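Long-range contacts in neutral ceramidase (Pseudomonas aeruginosa, PDB 2ZXC), which hydrolyses the N-acyl linkage of ceramides to give sphingosine and a free fatty acid, and also catalyses the reverse synthesis, binding one zinc ion per subunit: residues A[45-50]-A[293-298]; A[96-101]-A[216-221]; A[162-167]-A[457-462]; A[540-545]-A[613-618]. All coordinates share one frame; numbering follows the deposited sequence.

Contacts 1, 2 and 3 belong to the N-terminal ceramidase region, contact 4 to the C-terminal one, and no two of them touch. Contact 2 lies near the centre of the chain and is fully buried: a zinc-binding loop held by hydrogen bonds and waters. Contact 4 is also buried but almost wholly apolar and aromatic, two sheets packed face against face. Contact 1, partly buried and about 24 Å from the centre of the chain, likewise joins two sheets, through leucine, isoleucine and the aliphatic part of a glutamate. Contact 3 is at the surface, where a carboxylate grips a short helix; its nearest atoms lie about 7 Å from contact 2.

Contact 1. Residues A[45-50]-A[293-298]; sequences FVIEEA and GELDSR
Two β-sheets of the N-terminal region meet where Ile47 and Glu49, at the end of strand 41-49, face Leu295, at the start of strand 295-303. Segments 45-49 and 295-298 run at 119° to each other with axes 8.3 Å apart, so side chains rather than backbone bonds fill the gap. Leu295 is the wedge. A chi1 of -119°, off the staggered positions, turns its CD2 branch to within 3.3 Å of Ile47 O and 3.7 Å of Glu49 CB. Its chain crosses that of Ile47 at about a right angle, with CD2 4.0 Å from Ile47 CG2. Branched aliphatic side chains suit this place because Ile400 of strand 392-400 touches both of them.

Glu49 contributes its aliphatic part to the packing. It slides past Leu295 in the opposite direction; CG anti to the backbone N and a bend at chi2 together lay the carboxylate against the loop before the second strand. OE2 is 3.4 Å from Glu294 CA, and OE1 is 3.6 Å from Leu295 N, too long for a hydrogen bond. The carboxylate of Glu294 leads away to a salt bridge with Arg489. Gly293, whose carbonyl accepts from Tyr5 OH, has a positive phi of 123° that strongly favours glycine. The contact thus packs the mixed sheet holding 41-49 against the four-stranded sheet holding 295-303 and 392-400, within the N-terminal ceramidase region.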
loop_
_atom_site.group_PDB
_atom_site.type_symbol
_atom_site.label_atom_id
_atom_site.label_comp_id
_atom_site.label_asym_id
_atom_site.label_seq_id
_atom_site.Cartn_x
_atom_site.Cartn_y
_atom_site.Cartn_z
ATOM N N PHE A 45 14.194 3.928 -1.775
ATOM C CA PHE A 45 15.124 4.296 -2.825
ATOM C C PHE A 45 15.718 5.645 -2.484
ATOM O O PHE A 45 15.040 6.663 -2.548
ATOM C CB PHE A 45 14.395 4.366 -4.168
ATOM C CG PHE A 45 13.747 3.073 -4.565
ATOM C CD1 PHE A 45 12.624 2.604 -3.890
ATOM C CD2 PHE A 45 14.282 2.305 -5.588
ATOM C CE1 PHE A 45 12.049 1.385 -4.231
ATOM C CE2 PHE A 45 13.714 1.083 -5.935
ATOM C CZ PHE A 45 12.597 0.623 -5.256
ATOM N N VAL A 46 16.982 5.646 -2.092
ATOM C CA VAL A 46 17.650 6.884 -1.754
ATOM C C VAL A 46 18.413 7.325 -2.991
ATOM O O VAL A 46 19.160 6.547 -3.578
ATOM C CB VAL A 46 18.636 6.689 -0.589
ATOM C CG1 VAL A 46 19.338 8.006 -0.284
ATOM C CG2 VAL A 46 17.894 6.170 0.649
ATOM N N ILE A 47 18.211 8.568 -3.405
ATOM C CA ILE A 47 18.912 9.067 -4.578
ATOM C C ILE A 47 19.758 10.276 -4.203
ATOM O O ILE A 47 19.247 11.252 -3.653
ATOM C CB ILE A 47 17.923 9.470 -5.704
ATOM C CG1 ILE A 47 17.003 8.297 -6.047
ATOM C CG2 ILE A 47 18.693 9.879 -6.949
ATOM C CD1 ILE A 47 15.914 8.645 -7.056
ATOM N N GLU A 48 21.057 10.197 -4.482
ATOM C CA GLU A 48 21.967 11.301 -4.196
ATOM C C GLU A 48 22.483 11.921 -5.477
ATOM O O GLU A 48 22.704 11.234 -6.476
ATOM C CB GLU A 48 23.150 10.845 -3.347
ATOM C CG GLU A 48 22.835 10.756 -1.872
ATOM C CD GLU A 48 24.079 10.827 -1.016
ATOM O OE1 GLU A 48 25.036 10.079 -1.297
ATOM O OE2 GLU A 48 24.098 11.629 -0.060
ATOM N N GLU A 49 22.704 13.228 -5.429
ATOM C CA GLU A 49 23.151 13.952 -6.602
ATOM C C GLU A 49 24.574 14.506 -6.644
ATOM O O GLU A 49 24.896 15.487 -5.972
ATOM C CB GLU A 49 22.180 15.093 -6.880
ATOM C CG GLU A 49 22.400 15.752 -8.223
ATOM C CD GLU A 49 22.255 17.259 -8.167
ATOM O OE1 GLU A 49 21.803 17.787 -7.126
ATOM O OE2 GLU A 49 22.597 17.915 -9.173
ATOM N N ALA A 50 25.397 13.863 -7.469
ATOM C CA ALA A 50 26.785 14.233 -7.751
ATOM C C ALA A 50 27.566 15.164 -6.822
ATOM O O ALA A 50 28.017 14.780 -5.739
ATOM C CB ALA A 50 26.850 14.800 -9.172
ATOM N N GLY A 293 20.507 15.703 -14.561
ATOM C CA GLY A 293 20.086 16.997 -14.072
ATOM C C GLY A 293 19.980 17.008 -12.567
ATOM O O GLY A 293 20.146 15.980 -11.908
ATOM N N GLU A 294 19.681 18.178 -12.023
ATOM C CA GLU A 294 19.576 18.346 -10.590
ATOM C C GLU A 294 18.462 17.553 -9.926
ATOM O O GLU A 294 17.549 17.015 -10.569
ATOM C CB GLU A 294 19.385 19.823 -10.251
ATOM C CG GLU A 294 18.151 20.423 -10.901
ATOM C CD GLU A 294 17.796 21.788 -10.349
ATOM O OE1 GLU A 294 16.882 22.429 -10.908
ATOM O OE2 GLU A 294 18.421 22.219 -9.359
ATOM N N LEU A 295 18.570 17.500 -8.607
ATOM C CA LEU A 295 17.608 16.844 -7.754
ATOM C C LEU A 295 17.083 18.042 -6.991
ATOM O O LEU A 295 17.843 18.960 -6.700
ATOM C CB LEU A 295 18.316 15.898 -6.791
ATOM C CG LEU A 295 18.000 14.407 -6.849
ATOM C CD1 LEU A 295 18.213 13.870 -8.254
ATOM C CD2 LEU A 295 18.887 13.688 -5.834
ATOM N N ASP A 296 15.794 18.059 -6.694
ATOM C CA ASP A 296 15.224 19.168 -5.949
ATOM C C ASP A 296 13.886 18.700 -5.427
ATOM O O ASP A 296 13.391 17.653 -5.838
ATOM C CB ASP A 296 15.036 20.392 -6.850
ATOM C CG ASP A 296 14.928 21.689 -6.059
ATOM O OD1 ASP A 296 14.798 21.632 -4.818
ATOM O OD2 ASP A 296 14.970 22.771 -6.678
ATOM N N SER A 297 13.299 19.469 -4.522
ATOM C CA SER A 297 12.021 19.082 -3.967
ATOM C C SER A 297 11.314 20.238 -3.290
ATOM O O SER A 297 11.901 21.282 -3.023
ATOM C CB SER A 297 12.216 17.963 -2.948
ATOM O OG SER A 297 12.864 18.460 -1.786
ATOM N N ARG A 298 10.034 20.024 -3.024
ATOM C CA ARG A 298 9.191 20.991 -2.339
ATOM C C ARG A 298 8.150 20.182 -1.592
ATOM O O ARG A 298 7.697 19.143 -2.068
ATOM C CB ARG A 298 8.498 21.933 -3.328
ATOM C CG ARG A 298 9.429 22.915 -4.035
ATOM C CD ARG A 298 10.048 23.921 -3.068
ATOM N NE ARG A 298 10.711 25.001 -3.793
ATOM C CZ ARG A 298 11.840 24.863 -4.485
ATOM N NH1 ARG A 298 12.457 23.688 -4.545
ATOM N NH2 ARG A 298 12.333 25.895 -5.148
#

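Contact 2. Residues A[96-101]-A[216-221]; sequences THTHSG and SPDNKG. With ZN (zinc ion), chain C.
Thr98 and Ser100 are tied to Ser216 by two direct hydrogen bonds. Thr98 OG1 donates to Ser216 O at 2.8 Å, and Ser216 N donates to Ser100 O at 2.9 Å. With OG1 anti to the backbone N (chi1 173°), the same oxygen accepts from Ser100 N, forming an ST turn, so one threonine folds its loop and fastens it across. Waters extend the grip: one joins Thr96 OG1 to Pro217 O, another Ser100 OG to Asp218 OD2. Loop 96-101 belongs to the zinc site, where His97 NE2 binds the zinc ion at 2.2 Å beside His204, Glu411 and Tyr448. His99, which touches the bound ceramide, donates from ND1 to His97 O at 2.9 Å, and its NE2 lies 2.8 Å from the zinc-bound water O. Behind this shell, Ser216 OG accepts from Asp218 N, a capping bond in the turn that leads into the helix, while the Asp218 carboxylate takes N-H groups from Ser207 and Met208. Lys220 packs its aliphatic part on Thr96, and NZ donates to Phe201 O.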
loop_
_atom_site.group_PDB
_atom_site.type_symbol
_atom_site.label_atom_id
_atom_site.label_comp_id
_atom_site.label_asym_id
_atom_site.label_seq_id
_atom_site.Cartn_x
_atom_site.Cartn_y
_atom_site.Cartn_z
ATOM N N THR A 96 1.058 0.833 -2.296
ATOM C CA THR A 96 0.615 0.093 -3.475
ATOM C C THR A 96 -0.901 0.010 -3.487
ATOM O O THR A 96 -1.514 -0.360 -4.493
ATOM C CB THR A 96 1.136 -1.336 -3.438
ATOM O OG1 THR A 96 0.680 -1.950 -2.229
ATOM C CG2 THR A 96 2.671 -1.363 -3.476
ATOM N N HIS A 97 -1.495 0.337 -2.346
ATOM C CA HIS A 97 -2.934 0.306 -2.164
ATOM C C HIS A 97 -3.480 -1.118 -2.150
ATOM O O HIS A 97 -4.572 -1.384 -2.673
ATOM C CB HIS A 97 -3.628 1.129 -3.250
ATOM C CG HIS A 97 -5.053 1.464 -2.941
ATOM N ND1 HIS A 97 -5.470 1.848 -1.684
ATOM C CD2 HIS A 97 -6.144 1.544 -3.741
ATOM C CE1 HIS A 97 -6.755 2.154 -1.725
ATOM N NE2 HIS A 97 -7.187 1.978 -2.961
ATOM N N THR A 98 -2.711 -2.034 -1.565
ATOM C CA THR A 98 -3.162 -3.417 -1.428
ATOM C C THR A 98 -4.258 -3.391 -0.374
ATOM O O THR A 98 -4.167 -2.643 0.605
ATOM C CB THR A 98 -2.057 -4.355 -0.920
ATOM O OG1 THR A 98 -2.624 -5.641 -0.651
ATOM C CG2 THR A 98 -1.426 -3.816 0.363
ATOM N N HIS A 99 -5.280 -4.214 -0.565
ATOM C CA HIS A 99 -6.403 -4.261 0.359
ATOM C C HIS A 99 -6.341 -5.471 1.293
ATOM O O HIS A 99 -7.318 -5.778 1.985
ATOM C CB HIS A 99 -7.717 -4.285 -0.441
ATOM C CG HIS A 99 -8.090 -2.961 -1.040
ATOM N ND1 HIS A 99 -7.208 -2.197 -1.775
ATOM C CD2 HIS A 99 -9.253 -2.265 -1.010
ATOM C CE1 HIS A 99 -7.810 -1.087 -2.170
ATOM N NE2 HIS A 99 -9.052 -1.104 -1.718
ATOM N N SER A 100 -5.198 -6.149 1.324
ATOM C CA SER A 100 -5.061 -7.339 2.160
ATOM C C SER A 100 -4.048 -7.204 3.293
ATOM O O SER A 100 -3.278 -8.130 3.570
ATOM C CB SER A 100 -4.703 -8.544 1.283
ATOM O OG SER A 100 -5.643 -8.688 0.229
ATOM N N GLY A 101 -4.053 -6.047 3.948
ATOM C CA GLY A 101 -3.146 -5.831 5.058
ATOM C C GLY A 101 -3.912 -5.418 6.301
ATOM O O GLY A 101 -5.040 -4.928 6.202
ATOM N N SER A 216 -1.500 -10.031 2.384
ATOM C CA SER A 216 -0.924 -10.135 1.054
ATOM C C SER A 216 -0.663 -8.790 0.390
ATOM O O SER A 216 -1.468 -7.867 0.509
ATOM C CB SER A 216 -1.854 -10.962 0.164
ATOM O OG SER A 216 -1.544 -10.782 -1.209
ATOM N N PRO A 217 0.481 -8.665 -0.310
ATOM C CA PRO A 217 0.893 -7.452 -1.026
ATOM C C PRO A 217 0.076 -7.290 -2.306
ATOM O O PRO A 217 0.247 -6.318 -3.040
ATOM C CB PRO A 217 2.365 -7.717 -1.345
ATOM C CG PRO A 217 2.797 -8.592 -0.271
ATOM C CD PRO A 217 1.638 -9.558 -0.133
ATOM N N ASP A 218 -0.777 -8.277 -2.575
ATOM C CA ASP A 218 -1.651 -8.290 -3.746
ATOM C C ASP A 218 -0.895 -8.320 -5.083
ATOM O O ASP A 218 0.267 -8.719 -5.138
ATOM C CB ASP A 218 -2.617 -7.102 -3.694
ATOM C CG ASP A 218 -3.937 -7.390 -4.400
ATOM O OD1 ASP A 218 -4.023 -7.191 -5.634
ATOM O OD2 ASP A 218 -4.888 -7.835 -3.718
ATOM N N ASN A 219 -1.542 -7.895 -6.164
ATOM C CA ASN A 219 -0.886 -7.966 -7.466
ATOM C C ASN A 219 0.416 -7.189 -7.604
ATOM O O ASN A 219 1.357 -7.689 -8.206
ATOM C CB ASN A 219 -1.860 -7.589 -8.594
ATOM C CG ASN A 219 -2.345 -6.169 -8.506
ATOM O OD1 ASN A 219 -1.555 -5.227 -8.567
ATOM N ND2 ASN A 219 -3.659 -6.001 -8.379
ATOM N N LYS A 220 0.494 -5.981 -7.054
ATOM C CA LYS A 220 1.739 -5.231 -7.169
ATOM C C LYS A 220 2.816 -5.903 -6.326
ATOM O O LYS A 220 3.988 -5.935 -6.706
ATOM C CB LYS A 220 1.544 -3.777 -6.734
ATOM C CG LYS A 220 0.734 -2.956 -7.725
ATOM C CD LYS A 220 0.745 -1.488 -7.364
ATOM C CE LYS A 220 0.023 -0.658 -8.410
ATOM N NZ LYS A 220 0.643 -0.779 -9.758
ATOM N N GLY A 221 2.407 -6.447 -5.185
ATOM C CA GLY A 221 3.344 -7.136 -4.321
ATOM C C GLY A 221 3.875 -8.388 -5.000
ATOM O O GLY A 221 5.041 -8.738 -4.834
HETATM ZN ZN ZN C . -9.178 2.635 -3.659
HETATM O O HOH W 1 1.461 -4.223 -1.856
HETATM O O HOH W 2 -6.323 -6.973 -1.574
HETATM O O HOH W 3 -10.040 1.379 -2.475
#

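Contact 3. Residues A[162-167]-A[457-462]; sequences LLSHLK and AQEYEG. With 2ED (N-[(1R,2R,3E)-2-hydroxy-1-(hydroxymethyl)heptadec-3-en-1-yl]acetamide), chain D.
The carboxylate of Glu459 faces Ser164, whose backbone N reaches OE1 from above the carboxylate plane, 40° out of it, at 3.0 Å. Ser164 OG donates to the same oxygen, modelled at an unusually short and therefore doubtful 2.5 Å. OE2 accepts from a water that also takes Leu163 N. The other flat group is the Tyr460 ring: one face is turned to the bound ceramide, Glu461 OE2 lies at its edge, and Tyr448, a zinc ligand, meets it edge to face. Glutamate fits here because its extended chain carries the carboxylate to Ser164 N-H in the short helix; this would probably favour the ionised form. A small serine lets it come close; Leu163 CD2 lies 3.7 Å from Glu459 CD and 3.9 Å from Ala457 CB. A second water links Ser164 OG to Glu459 N. Glu459 is itself the N-cap of helix 460-463, so helix 162-165 packs against the turn between helices 452-457 and 460-463, with Glu461 salt-bridged to Arg160, just before helix 162-165.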
loop_
_atom_site.group_PDB
_atom_site.type_symbol
_atom_site.label_atom_id
_atom_site.label_comp_id
_atom_site.label_asym_id
_atom_site.label_seq_id
_atom_site.Cartn_x
_atom_site.Cartn_y
_atom_site.Cartn_z
ATOM N N LEU A 162 -16.878 3.701 -15.664
ATOM C CA LEU A 162 -16.845 4.210 -17.035
ATOM C C LEU A 162 -17.818 5.367 -17.258
ATOM O O LEU A 162 -17.475 6.363 -17.890
ATOM C CB LEU A 162 -17.166 3.089 -18.024
ATOM C CG LEU A 162 -16.190 2.829 -19.173
ATOM C CD1 LEU A 162 -16.949 2.174 -20.310
ATOM C CD2 LEU A 162 -15.556 4.125 -19.658
ATOM N N LEU A 163 -19.032 5.232 -16.738
ATOM C CA LEU A 163 -20.040 6.269 -16.899
ATOM C C LEU A 163 -19.506 7.654 -16.538
ATOM O O LEU A 163 -19.697 8.610 -17.283
ATOM C CB LEU A 163 -21.272 5.946 -16.048
ATOM C CG LEU A 163 -22.314 7.065 -15.970
ATOM C CD1 LEU A 163 -23.710 6.495 -16.131
ATOM C CD2 LEU A 163 -22.176 7.795 -14.646
ATOM N N SER A 164 -18.833 7.757 -15.400
ATOM C CA SER A 164 -18.287 9.032 -14.954
ATOM C C SER A 164 -17.105 9.451 -15.814
ATOM O O SER A 164 -16.965 10.617 -16.174
ATOM C CB SER A 164 -17.834 8.928 -13.495
ATOM O OG SER A 164 -18.911 8.539 -12.666
ATOM N N HIS A 165 -16.248 8.487 -16.126
ATOM C CA HIS A 165 -15.060 8.747 -16.926
ATOM C C HIS A 165 -15.391 9.387 -18.276
ATOM O O HIS A 165 -14.730 10.335 -18.701
ATOM C CB HIS A 165 -14.290 7.440 -17.156
ATOM C CG HIS A 165 -13.089 7.596 -18.035
ATOM N ND1 HIS A 165 -11.946 8.249 -17.626
ATOM C CD2 HIS A 165 -12.867 7.217 -19.316
ATOM C CE1 HIS A 165 -11.074 8.267 -18.619
ATOM N NE2 HIS A 165 -11.608 7.648 -19.656
ATOM N N LEU A 166 -16.415 8.868 -18.942
ATOM C CA LEU A 166 -16.807 9.380 -20.252
ATOM C C LEU A 166 -17.474 10.751 -20.186
ATOM O O LEU A 166 -17.837 11.321 -21.216
ATOM C CB LEU A 166 -17.736 8.380 -20.944
ATOM C CG LEU A 166 -17.189 6.952 -21.039
ATOM C CD1 LEU A 166 -18.228 6.058 -21.702
ATOM C CD2 LEU A 166 -15.885 6.933 -21.834
ATOM N N LYS A 167 -17.635 11.275 -18.975
ATOM C CA LYS A 167 -18.240 12.588 -18.793
ATOM C C LYS A 167 -17.211 13.667 -19.100
ATOM O O LYS A 167 -17.568 14.823 -19.313
ATOM C CB LYS A 167 -18.748 12.755 -17.352
ATOM C CG LYS A 167 -20.052 12.020 -17.053
ATOM C CD LYS A 167 -21.196 12.627 -17.860
ATOM C CE LYS A 167 -21.995 11.568 -18.612
ATOM N NZ LYS A 167 -23.280 11.234 -17.943
ATOM N N ALA A 457 -21.533 13.222 -11.501
ATOM C CA ALA A 457 -22.244 11.963 -11.700
ATOM C C ALA A 457 -22.364 11.210 -10.379
ATOM O O ALA A 457 -23.168 10.292 -10.239
ATOM C CB ALA A 457 -21.515 11.112 -12.715
ATOM N N GLN A 458 -21.544 11.602 -9.417
ATOM C CA GLN A 458 -21.540 10.991 -8.098
ATOM C C GLN A 458 -21.504 9.469 -8.028
ATOM O O GLN A 458 -22.280 8.852 -7.291
ATOM C CB GLN A 458 -22.715 11.513 -7.266
ATOM C CG GLN A 458 -22.432 12.858 -6.639
ATOM C CD GLN A 458 -21.275 12.802 -5.661
ATOM O OE1 GLN A 458 -21.390 12.232 -4.577
ATOM N NE2 GLN A 458 -20.150 13.388 -6.044
ATOM N N GLU A 459 -20.623 8.850 -8.806
ATOM C CA GLU A 459 -20.486 7.414 -8.699
ATOM C C GLU A 459 -19.611 7.265 -7.457
ATOM O O GLU A 459 -19.248 8.261 -6.833
ATOM C CB GLU A 459 -19.816 6.812 -9.939
ATOM C CG GLU A 459 -20.793 6.619 -11.106
ATOM C CD GLU A 459 -20.251 5.708 -12.201
ATOM O OE1 GLU A 459 -19.300 6.114 -12.907
ATOM O OE2 GLU A 459 -20.777 4.583 -12.353
ATOM N N TYR A 460 -19.268 6.040 -7.093
ATOM C CA TYR A 460 -18.470 5.814 -5.899
ATOM C C TYR A 460 -17.329 6.804 -5.617
ATOM O O TYR A 460 -17.255 7.361 -4.525
ATOM C CB TYR A 460 -17.898 4.398 -5.913
ATOM C CG TYR A 460 -17.104 4.092 -4.672
ATOM C CD1 TYR A 460 -17.742 3.782 -3.471
ATOM C CD2 TYR A 460 -15.715 4.144 -4.685
ATOM C CE1 TYR A 460 -17.010 3.529 -2.309
ATOM C CE2 TYR A 460 -14.975 3.894 -3.536
ATOM C CZ TYR A 460 -15.628 3.588 -2.353
ATOM O OH TYR A 460 -14.891 3.337 -1.216
ATOM N N GLU A 461 -16.441 7.026 -6.581
ATOM C CA GLU A 461 -15.313 7.932 -6.356
ATOM C C GLU A 461 -15.776 9.355 -6.068
ATOM O O GLU A 461 -15.174 10.065 -5.260
ATOM C CB GLU A 461 -14.362 7.932 -7.560
ATOM C CG GLU A 461 -13.745 6.587 -7.888
ATOM C CD GLU A 461 -14.744 5.617 -8.492
ATOM O OE1 GLU A 461 -15.718 6.087 -9.122
ATOM O OE2 GLU A 461 -14.553 4.388 -8.355
ATOM N N GLY A 462 -16.845 9.768 -6.739
ATOM C CA GLY A 462 -17.375 11.103 -6.527
ATOM C C GLY A 462 -17.941 11.238 -5.126
ATOM O O GLY A 462 -17.706 12.234 -4.443
HETATM O O2 2ED D . -12.782 1.193 -2.515
HETATM O O3 2ED D . -15.182 -1.627 0.188
HETATM O O1 2ED D . -15.967 0.959 -3.270
HETATM C C1 2ED D . -14.727 -0.657 -1.976
HETATM C C2 2ED D . -15.816 -0.442 -3.021
HETATM C C3 2ED D . -17.121 -1.007 -2.511
HETATM C C4 2ED D . -18.272 -0.437 -2.856
HETATM C C5 2ED D . -18.274 0.773 -3.759
HETATM C C6 2ED D . -19.693 1.268 -3.937
HETATM C C18 2ED D . -12.626 0.064 -2.950
HETATM C C19 2ED D . -11.421 -0.324 -3.755
HETATM N N 2ED D . -13.515 -0.905 -2.742
HETATM C C 2ED D . -14.967 -1.942 -1.193
HETATM O O HOH W 4 -20.384 3.359 -14.744
HETATM O O HOH W 5 -18.282 9.985 -9.916
#

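Contact 4. Residues A[540-545]-A[613-618]; sequences VTVAFV and YYIRHY
With chi1 -65°, Phe544 lays its ring under His617 CB, while the chi1 of His617 (168°) only directs the imidazole, which then meets the phenyl obliquely. The two residues come from facing sheets of a β-sandwich, consistent with the immunoglobulin-like clan of the C-terminal region. Strand 539-546 lies in one sheet, paired with 595-603 and 526-528, and strand 611-622 in the other, between 629-642 and 560-564. The two segments run at 35° and their axes come within 8.6 Å; side chains, not backbone bonds, make the contact.

His617 CB sits almost centrally over the phenyl face, 3.5 Å from its centroid and almost on the ring normal, a CH-pi contact. The centroids of the Phe544 and His617 rings are 5.3 Å apart. A large flat phenylalanine suits the layer because it spans the gap and offers a face to the neighbouring methylene. Further along, Ile615 fills the layer, its CD1 lying 4.2 Å from Val540 CG1 and 4.3 Å from Val542 CG2; β-branched residues favour the strand conformation and pack here as alternate inward side chains. The buried histidine is not left without a polar partner, for ND1 is hydrogen-bonded to Phe559 O. At the edge of the phenyl ring, near its plane, CZ of Phe544 lies 3.6 Å from Ile615 O.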
loop_
_atom_site.group_PDB
_atom_site.type_symbol
_atom_site.label_atom_id
_atom_site.label_comp_id
_atom_site.label_asym_id
_atom_site.label_seq_id
_atom_site.Cartn_x
_atom_site.Cartn_y
_atom_site.Cartn_z
ATOM N N VAL A 540 1.498 -29.499 0.034
ATOM C CA VAL A 540 1.748 -30.135 1.313
ATOM C C VAL A 540 1.052 -29.286 2.370
ATOM O O VAL A 540 1.280 -28.076 2.445
ATOM C CB VAL A 540 3.267 -30.184 1.613
ATOM C CG1 VAL A 540 3.533 -30.955 2.901
ATOM C CG2 VAL A 540 4.004 -30.815 0.436
ATOM N N THR A 541 0.179 -29.909 3.159
ATOM C CA THR A 541 -0.524 -29.197 4.221
ATOM C C THR A 541 -0.176 -29.842 5.550
ATOM O O THR A 541 -0.292 -31.058 5.718
ATOM C CB THR A 541 -2.047 -29.237 4.037
ATOM O OG1 THR A 541 -2.394 -28.583 2.809
ATOM C CG2 THR A 541 -2.744 -28.532 5.200
ATOM N N VAL A 542 0.247 -29.014 6.494
ATOM C CA VAL A 542 0.646 -29.466 7.814
ATOM C C VAL A 542 0.041 -28.531 8.870
ATOM O O VAL A 542 -0.273 -27.383 8.563
ATOM C CB VAL A 542 2.187 -29.475 7.884
ATOM C CG1 VAL A 542 2.658 -29.272 9.295
ATOM C CG2 VAL A 542 2.716 -30.789 7.312
ATOM N N ALA A 543 -0.132 -29.014 10.102
ATOM C CA ALA A 543 -0.720 -28.186 11.162
ATOM C C ALA A 543 -0.048 -28.344 12.524
ATOM O O ALA A 543 0.419 -29.428 12.882
ATOM C CB ALA A 543 -2.207 -28.479 11.285
ATOM N N PHE A 544 -0.026 -27.252 13.284
ATOM C CA PHE A 544 0.604 -27.228 14.603
ATOM C C PHE A 544 -0.268 -26.590 15.678
ATOM O O PHE A 544 -1.172 -25.809 15.383
ATOM C CB PHE A 544 1.900 -26.409 14.563
ATOM C CG PHE A 544 2.976 -26.986 13.698
ATOM C CD1 PHE A 544 4.002 -27.737 14.260
ATOM C CD2 PHE A 544 2.993 -26.738 12.330
ATOM C CE1 PHE A 544 5.038 -28.229 13.469
ATOM C CE2 PHE A 544 4.023 -27.226 11.532
ATOM C CZ PHE A 544 5.050 -27.972 12.103
ATOM N N VAL A 545 0.030 -26.926 16.928
ATOM C CA VAL A 545 -0.651 -26.336 18.064
ATOM C C VAL A 545 0.136 -25.036 18.212
ATOM O O VAL A 545 1.368 -25.059 18.301
ATOM C CB VAL A 545 -0.473 -27.190 19.330
ATOM C CG1 VAL A 545 -0.993 -26.432 20.545
ATOM C CG2 VAL A 545 -1.212 -28.525 19.158
ATOM N N TYR A 613 12.399 -33.338 2.914
ATOM C CA TYR A 613 12.083 -32.032 3.471
ATOM C C TYR A 613 11.227 -32.174 4.719
ATOM O O TYR A 613 10.604 -33.211 4.941
ATOM C CB TYR A 613 11.275 -31.221 2.459
ATOM C CG TYR A 613 12.016 -30.801 1.217
ATOM C CD1 TYR A 613 12.447 -29.485 1.057
ATOM C CD2 TYR A 613 12.273 -31.711 0.192
ATOM C CE1 TYR A 613 13.112 -29.085 -0.093
ATOM C CE2 TYR A 613 12.939 -31.323 -0.963
ATOM C CZ TYR A 613 13.355 -30.009 -1.098
ATOM O OH TYR A 613 14.013 -29.625 -2.241
ATOM N N TYR A 614 11.205 -31.121 5.529
ATOM C CA TYR A 614 10.353 -31.081 6.709
ATOM C C TYR A 614 9.937 -29.632 6.932
ATOM O O TYR A 614 10.607 -28.703 6.469
ATOM C CB TYR A 614 11.037 -31.662 7.956
ATOM C CG TYR A 614 12.176 -30.869 8.560
ATOM C CD1 TYR A 614 13.491 -31.068 8.142
ATOM C CD2 TYR A 614 11.946 -29.981 9.612
ATOM C CE1 TYR A 614 14.553 -30.410 8.764
ATOM C CE2 TYR A 614 12.996 -29.316 10.238
ATOM C CZ TYR A 614 14.299 -29.538 9.812
ATOM O OH TYR A 614 15.346 -28.905 10.447
ATOM N N ILE A 615 8.813 -29.440 7.609
ATOM C CA ILE A 615 8.318 -28.097 7.856
ATOM C C ILE A 615 8.444 -27.707 9.312
ATOM O O ILE A 615 8.079 -28.463 10.212
ATOM C CB ILE A 615 6.849 -27.962 7.401
ATOM C CG1 ILE A 615 6.779 -28.136 5.878
ATOM C CG2 ILE A 615 6.279 -26.609 7.842
ATOM C CD1 ILE A 615 5.382 -28.036 5.294
ATOM N N ARG A 616 8.971 -26.510 9.535
ATOM C CA ARG A 616 9.156 -26.000 10.877
ATOM C C ARG A 616 8.243 -24.805 11.109
ATOM O O ARG A 616 8.079 -23.958 10.234
ATOM C CB ARG A 616 10.617 -25.597 11.077
ATOM C CG ARG A 616 10.928 -25.109 12.472
ATOM C CD ARG A 616 12.422 -25.059 12.709
ATOM N NE ARG A 616 12.725 -24.549 14.041
ATOM C CZ ARG A 616 13.952 -24.414 14.531
ATOM N NH1 ARG A 616 14.123 -23.937 15.756
ATOM N NH2 ARG A 616 15.005 -24.758 13.802
ATOM N N HIS A 617 7.644 -24.755 12.293
ATOM C CA HIS A 617 6.752 -23.664 12.660
ATOM C C HIS A 617 7.326 -22.895 13.844
ATOM O O HIS A 617 7.885 -23.485 14.764
ATOM C CB HIS A 617 5.362 -24.205 13.025
ATOM C CG HIS A 617 4.475 -23.197 13.693
ATOM N ND1 HIS A 617 4.149 -21.991 13.114
ATOM C CD2 HIS A 617 3.881 -23.200 14.912
ATOM C CE1 HIS A 617 3.395 -21.292 13.945
ATOM N NE2 HIS A 617 3.217 -22.004 15.045
ATOM N N TYR A 618 7.195 -21.574 13.799
ATOM C CA TYR A 618 7.662 -20.703 14.870
ATOM C C TYR A 618 6.442 -19.890 15.277
ATOM O O TYR A 618 5.726 -19.367 14.417
ATOM C CB TYR A 618 8.743 -19.743 14.374
ATOM C CG TYR A 618 10.029 -20.386 13.923
ATOM C CD1 TYR A 618 11.111 -20.523 14.794
ATOM C CD2 TYR A 618 10.181 -20.823 12.613
ATOM C CE1 TYR A 618 12.317 -21.073 14.362
ATOM C CE2 TYR A 618 11.379 -21.375 12.171
ATOM C CZ TYR A 618 12.441 -21.493 13.045
ATOM O OH TYR A 618 13.632 -22.007 12.580
#